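Local coordinates for BF1531-like N-terminal domain-containing protein (Bacteroides fragilis, PDB 3SLR), which is of unknown function but carries a magnesium-binding phosphatase-like domain of the HAD type and is probably a hydrolase acting on ester bonds, at residues Lys223-Asp228 against Gln262-Lys267. Numbering follows the deposited sequence.
With MG (magnesium ion), chain B; MG (magnesium ion), chain C.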
loop_
_atom_site.group_PDB
_atom_site.type_symbol
_atom_site.label_atom_id
_atom_site.label_comp_id
_atom_site.label_asym_id
_atom_site.label_seq_id
_atom_site.Cartn_x
_atom_site.Cartn_y
_atom_site.Cartn_z
ATOM N N LYS A 223 0.484 4.973 -13.070
ATOM C CA LYS A 223 0.773 4.251 -14.298
ATOM C C LYS A 223 2.206 4.475 -14.765
ATOM O O LYS A 223 2.675 3.798 -15.678
ATOM C CB LYS A 223 -0.183 4.704 -15.406
ATOM C CG LYS A 223 -1.620 4.250 -15.200
ATOM C CD LYS A 223 -2.512 4.798 -16.306
ATOM C CE LYS A 223 -3.498 5.787 -15.737
ATOM N NZ LYS A 223 -4.232 5.236 -14.572
ATOM N N CYS A 224 2.890 5.429 -14.142
ATOM C CA CYS A 224 4.189 5.872 -14.636
ATOM C C CYS A 224 5.095 6.367 -13.518
ATOM O O CYS A 224 4.654 7.092 -12.626
ATOM C CB CYS A 224 3.990 6.983 -15.678
ATOM S SG CYS A 224 5.490 7.842 -16.220
ATOM N N LEU A 225 6.361 5.955 -13.580
ATOM C CA LEU A 225 7.396 6.409 -12.658
ATOM C C LEU A 225 8.464 7.184 -13.444
ATOM O O LEU A 225 9.023 6.666 -14.407
ATOM C CB LEU A 225 8.034 5.206 -11.945
ATOM C CG LEU A 225 9.220 5.514 -11.023
ATOM C CD1 LEU A 225 8.779 6.408 -9.872
ATOM C CD2 LEU A 225 9.886 4.244 -10.475
ATOM N N ILE A 226 8.719 8.429 -13.035
ATOM C CA ILE A 226 9.724 9.282 -13.670
ATOM C C ILE A 226 10.917 9.398 -12.742
ATOM O O ILE A 226 10.766 9.750 -11.573
ATOM C CB ILE A 226 9.177 10.699 -13.936
ATOM C CG1 ILE A 226 7.923 10.618 -14.790
ATOM C CG2 ILE A 226 10.252 11.584 -14.605
ATOM C CD1 ILE A 226 7.123 11.922 -14.802
ATOM N N LEU A 227 12.102 9.103 -13.271
ATOM C CA LEU A 227 13.311 9.027 -12.459
ATOM C C LEU A 227 14.340 10.092 -12.811
ATOM O O LEU A 227 14.673 10.284 -13.970
ATOM C CB LEU A 227 13.974 7.661 -12.649
ATOM C CG LEU A 227 13.126 6.454 -12.247
ATOM C CD1 LEU A 227 13.694 5.171 -12.854
ATOM C CD2 LEU A 227 13.015 6.355 -10.727
ATOM N N ASP A 228 14.865 10.759 -11.796
ATOM C CA ASP A 228 16.113 11.480 -11.955
ATOM C C ASP A 228 17.234 10.426 -12.049
ATOM O O ASP A 228 17.017 9.265 -11.719
ATOM C CB ASP A 228 16.312 12.413 -10.761
ATOM C CG ASP A 228 17.677 13.053 -10.747
ATOM O OD1 ASP A 228 17.972 13.831 -11.680
ATOM O OD2 ASP A 228 18.443 12.777 -9.803
ATOM N N GLN A 262 17.246 -0.141 -8.124
ATOM C CA GLN A 262 16.995 -0.379 -9.551
ATOM C C GLN A 262 16.225 -1.677 -9.761
ATOM O O GLN A 262 15.418 -1.775 -10.672
ATOM C CB GLN A 262 18.294 -0.428 -10.352
ATOM C CG GLN A 262 18.918 0.924 -10.597
ATOM C CD GLN A 262 20.055 0.856 -11.595
ATOM O OE1 GLN A 262 20.055 0.018 -12.507
ATOM N NE2 GLN A 262 21.020 1.749 -11.439
ATOM N N GLU A 263 16.470 -2.676 -8.910
ATOM C CA GLU A 263 15.735 -3.939 -9.012
ATOM C C GLU A 263 14.236 -3.762 -8.724
ATOM O O GLU A 263 13.399 -4.448 -9.305
ATOM C CB GLU A 263 16.354 -4.993 -8.082
ATOM C CG GLU A 263 17.724 -5.433 -8.562
ATOM C CD GLU A 263 18.501 -6.237 -7.530
ATOM O OE1 GLU A 263 18.079 -6.289 -6.351
ATOM O OE2 GLU A 263 19.555 -6.802 -7.907
ATOM N N TRP A 264 13.915 -2.857 -7.808
ATOM C CA TRP A 264 12.530 -2.503 -7.519
ATOM C C TRP A 264 11.906 -1.832 -8.751
ATOM O O TRP A 264 10.780 -2.140 -9.135
ATOM C CB TRP A 264 12.496 -1.563 -6.309
ATOM C CG TRP A 264 11.120 -1.147 -5.836
ATOM C CD1 TRP A 264 10.243 -1.900 -5.104
ATOM C CD2 TRP A 264 10.489 0.121 -6.037
ATOM N NE1 TRP A 264 9.101 -1.179 -4.850
ATOM C CE2 TRP A 264 9.225 0.063 -5.410
ATOM C CE3 TRP A 264 10.866 1.299 -6.693
ATOM C CZ2 TRP A 264 8.340 1.139 -5.411
ATOM C CZ3 TRP A 264 9.981 2.369 -6.693
ATOM C CH2 TRP A 264 8.731 2.280 -6.058
ATOM N N VAL A 265 12.649 -0.925 -9.371
ATOM C CA VAL A 265 12.147 -0.234 -10.563
ATOM C C VAL A 265 11.897 -1.252 -11.676
ATOM O O VAL A 265 10.885 -1.191 -12.384
ATOM C CB VAL A 265 13.106 0.863 -11.013
ATOM C CG1 VAL A 265 12.643 1.491 -12.352
ATOM C CG2 VAL A 265 13.214 1.930 -9.919
ATOM N N LYS A 266 12.820 -2.194 -11.809
ATOM C CA LYS A 266 12.702 -3.259 -12.794
ATOM C C LYS A 266 11.410 -4.052 -12.607
ATOM O O LYS A 266 10.749 -4.406 -13.586
ATOM C CB LYS A 266 13.916 -4.193 -12.695
ATOM C CG LYS A 266 13.876 -5.368 -13.667
ATOM C CD LYS A 266 15.160 -6.199 -13.561
ATOM C CE LYS A 266 15.349 -7.097 -14.776
ATOM N NZ LYS A 266 14.953 -8.500 -14.495
ATOM N N LYS A 267 11.055 -4.350 -11.358
ATOM C CA LYS A 267 9.787 -5.038 -11.101
ATOM C C LYS A 267 8.573 -4.211 -11.555
ATOM O O LYS A 267 7.616 -4.756 -12.099
ATOM C CB LYS A 267 9.647 -5.439 -9.630
ATOM C CG LYS A 267 10.517 -6.633 -9.237
ATOM C CD LYS A 267 10.264 -7.046 -7.778
ATOM C CE LYS A 267 10.827 -6.026 -6.787
ATOM N NZ LYS A 267 10.671 -6.512 -5.357
HETATM MG MG MG B . 19.934 14.042 -8.748
HETATM MG MG MG C . 20.175 14.679 -12.262
HETATM O O HOH W 1 21.476 15.285 -7.286
HETATM O O HOH W 2 20.957 15.278 -10.249
HETATM O O HOH W 3 18.507 15.923 -9.010
HETATM O O HOH W 4 22.172 15.692 -12.704
HETATM O O HOH W 5 18.763 16.327 -12.608
#
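V265 meets L225 and L227 with one methyl each, and these contacts seat helix 255-270 on strand 224-227 in the Rossmann-like α/β core of the HAD-type phosphatase domain of this N-terminal piece of the protein. The assignment rests on a parallel four-stranded sheet with strand 224-227 inside it, followed by D228, D230 and T232, a sequence consistent with the HAD-type DxDx(T/V) motif, whose two aspartates bind magnesium. The short segments run roughly antiparallel, at 149°, with axes 11.0 Å apart, as in a β-α-β crossover whose helix leads back to strand 274-280.

Followed outward, L225 points its CB toward the helix, and CG, anti to the backbone N (chi1 175°), carries CD2 to it. Of its side-chain atoms CD2 alone comes within 4.5 Å of segment 262-267: it stands 4.1 Å from CG2 of V265, the two side chains crossing at about a right angle, and 4.2 Å from CZ3 of W264, approaching that indole obliquely. CD1 branches away from these contacts, and the side chain also touches V332 and L334 of strand 331-334. W264 gets there by the reach of its ring and also touches L364 and L367 of helix 363-368. L227 instead meets V265 tip to tip, its CD1 3.9 Å from V265 CG1.

No hydrogen bond joins the two segments; the interface is apolar packing burying 134 Å² in total, and I275 of strand 274-280 also touches L227 and V265.

After L227 comes D228, whose carboxylate bridges two magnesium ions. The main-chain O of D230 and OD1 of D336 complete the protein ligation of the chain B ion, which D228 OD2 binds at 2.2 Å, while D228 OD1 binds the chain C magnesium at 2.4 Å.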